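Local coordinates for cytoplasmic protein (Cryptococcus neoformans var. grubii serotype A, PDB 7LPO) that probably hydrolyses the beta-glucosidic bond of steryl glucosides, as a glycoside hydrolase family 5 sterylglucosidase, at residues K437-E440 / S441-K444. Residues are numbered along the deposited sequence; the frame is centred on the assembly and turned at random.
Sequences KLPE and SFLK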
ATOM      1  N   LYS A 437      11.204  17.556   2.094  1.00 32.85           N
ATOM      2  CA  LYS A 437      12.451  17.667   1.355  1.00 36.29           C
ATOM      3  C   LYS A 437      13.475  16.751   2.013  1.00 34.90           C
ATOM      4  O   LYS A 437      13.712  16.838   3.221  1.00 34.24           O
ATOM      5  CB  LYS A 437      12.933  19.112   1.322  1.00 41.99           C
ATOM      6  CG  LYS A 437      12.120  19.961   0.343  1.00 48.90           C
ATOM      7  CD  LYS A 437      10.855  20.497   1.007  1.00 53.61           C
ATOM      8  CE  LYS A 437      11.256  21.573   1.971  1.00 56.70           C
ATOM      9  NZ  LYS A 437      10.324  21.894   3.089  1.00 57.34           N
ATOM     10  N   LEU A 438      14.039  15.854   1.237  1.00 30.60           N
ATOM     11  CA  LEU A 438      15.005  14.892   1.728  1.00 27.94           C
ATOM     12  C   LEU A 438      16.369  15.176   1.113  1.00 28.27           C
ATOM     13  O   LEU A 438      16.451  15.562  -0.058  1.00 27.24           O
ATOM     14  CB  LEU A 438      14.575  13.460   1.392  1.00 25.20           C
ATOM     15  CG  LEU A 438      13.314  12.965   2.108  1.00 22.52           C
ATOM     16  CD1 LEU A 438      12.883  11.617   1.531  1.00 23.68           C
ATOM     17  CD2 LEU A 438      13.508  12.863   3.607  1.00 19.87           C
ATOM     18  N   PRO A 439      17.449  15.003   1.871  1.00 29.62           N
ATOM     19  CA  PRO A 439      18.761  15.447   1.382  1.00 29.35           C
ATOM     20  C   PRO A 439      19.294  14.554   0.272  1.00 26.98           C
ATOM     21  O   PRO A 439      19.101  13.335   0.278  1.00 23.27           O
ATOM     22  CB  PRO A 439      19.647  15.371   2.631  1.00 29.88           C
ATOM     23  CG  PRO A 439      19.026  14.248   3.451  1.00 29.88           C
ATOM     24  CD  PRO A 439      17.528  14.349   3.194  1.00 29.98           C
ATOM     25  N   GLU A 440      19.979  15.180  -0.691  1.00 27.20           N
ATOM     26  CA  GLU A 440      20.642  14.414  -1.739  1.00 28.18           C
ATOM     27  C   GLU A 440      21.750  13.535  -1.173  1.00 28.59           C
ATOM     28  O   GLU A 440      22.105  12.528  -1.796  1.00 27.60           O
ATOM     29  CB  GLU A 440      21.222  15.349  -2.807  1.00 29.92           C
ATOM     30  CG  GLU A 440      20.321  15.622  -4.003  1.00 30.59           C
ATOM     31  CD  GLU A 440      19.729  14.356  -4.620  1.00 32.10           C
ATOM     32  OE1 GLU A 440      18.496  14.324  -4.821  1.00 33.54           O
ATOM     33  OE2 GLU A 440      20.489  13.394  -4.886  1.00 31.55           O
ATOM     34  N   SER A 441      22.307  13.890  -0.007  1.00 30.94           N
ATOM     35  CA  SER A 441      23.327  13.047   0.605  1.00 29.32           C
ATOM     36  C   SER A 441      22.788  11.663   0.943  1.00 32.03           C
ATOM     37  O   SER A 441      23.576  10.736   1.155  1.00 34.62           O
ATOM     38  CB  SER A 441      23.891  13.704   1.872  1.00 27.60           C
ATOM     39  OG  SER A 441      22.868  14.250   2.688  1.00 27.17           O
ATOM     40  N   PHE A 442      21.465  11.504   1.009  1.00 30.03           N
ATOM     41  CA  PHE A 442      20.835  10.203   1.212  1.00 26.01           C
ATOM     42  C   PHE A 442      20.123   9.689  -0.031  1.00 23.07           C
ATOM     43  O   PHE A 442      20.108   8.481  -0.268  1.00 22.85           O
ATOM     44  CB  PHE A 442      19.827  10.270   2.368  1.00 24.88           C
ATOM     45  CG  PHE A 442      20.462  10.369   3.722  1.00 27.77           C
ATOM     46  CD1 PHE A 442      21.135  11.516   4.102  1.00 28.33           C
ATOM     47  CD2 PHE A 442      20.380   9.316   4.621  1.00 30.36           C
ATOM     48  CE1 PHE A 442      21.723  11.607   5.350  1.00 30.39           C
ATOM     49  CE2 PHE A 442      20.965   9.398   5.866  1.00 32.24           C
ATOM     50  CZ  PHE A 442      21.640  10.541   6.234  1.00 32.54           C
ATOM     51  N   LEU A 443      19.520  10.573  -0.823  1.00 22.19           N
ATOM     52  CA  LEU A 443      18.883  10.137  -2.061  1.00 21.91           C
ATOM     53  C   LEU A 443      19.922   9.677  -3.078  1.00 22.92           C
ATOM     54  O   LEU A 443      19.790   8.598  -3.670  1.00 20.94           O
ATOM     55  CB  LEU A 443      18.044  11.270  -2.636  1.00 21.36           C
ATOM     56  CG  LEU A 443      16.824  11.708  -1.830  1.00 22.39           C
ATOM     57  CD1 LEU A 443      16.135  12.866  -2.524  1.00 23.73           C
ATOM     58  CD2 LEU A 443      15.879  10.546  -1.645  1.00 23.11           C
ATOM     59  N   LYS A 444      20.950  10.503  -3.306  1.00 25.10           N
ATOM     60  CA  LYS A 444      22.083  10.166  -4.162  1.00 23.88           C
ATOM     61  C   LYS A 444      21.632   9.790  -5.570  1.00 21.30           C
ATOM     62  O   LYS A 444      22.163   8.861  -6.178  1.00 23.30           O
ATOM     63  CB  LYS A 444      22.916   9.041  -3.546  1.00 25.54           C
ATOM     64  CG  LYS A 444      23.666   9.424  -2.275  1.00 26.59           C
ATOM     65  CD  LYS A 444      24.657   8.317  -1.857  1.00 29.59           C
ATOM     66  CE  LYS A 444      25.433   8.701  -0.600  1.00 34.95           C
ATOM     67  NZ  LYS A 444      26.241   7.571  -0.051  1.00 38.15           N
TER
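Pro439 touches Phe442, three residues on, through CG of its ring. This CG lies 3.5 Å from Phe442 CD1, and the two side chains approach at a slant. With chi1 at -73°, Phe442 CG stands beside its own backbone N and anti to the carbonyl carbon, which turns the ring back toward the proline. Ser441 OG flanks the same proline, 3.4 Å from Pro439 CB. Pro439 is the N-cap of the one-turn helix 440-443. Its O accepts two backbone bonds: Leu443 N at 3.0 Å, in the carbonyl plane, and Phe442 N at 3.1 Å, from well above that plane. Glu440 O takes Lys444 N at 2.8 Å, and Lys444 then leaves the helix with positive phi. The Glu440 chain bends at chi2 (-49°), which brings its carboxylate back across Leu443 at about a right angle. OE1 lies 3.6 Å from Leu443 CD1. Leu443 CD1 also comes within 4.3 Å of Leu438 CB, and both leucines pack on Trp409 and Ile427. The short surface helix thus packs on helix 400-419 and strand 424-427 through apolar side chains, while the Glu440 carboxylate links the first turn through OE2 to Gly445 N, just past the helix, and through OE1 to the Tyr515 hydroxyl.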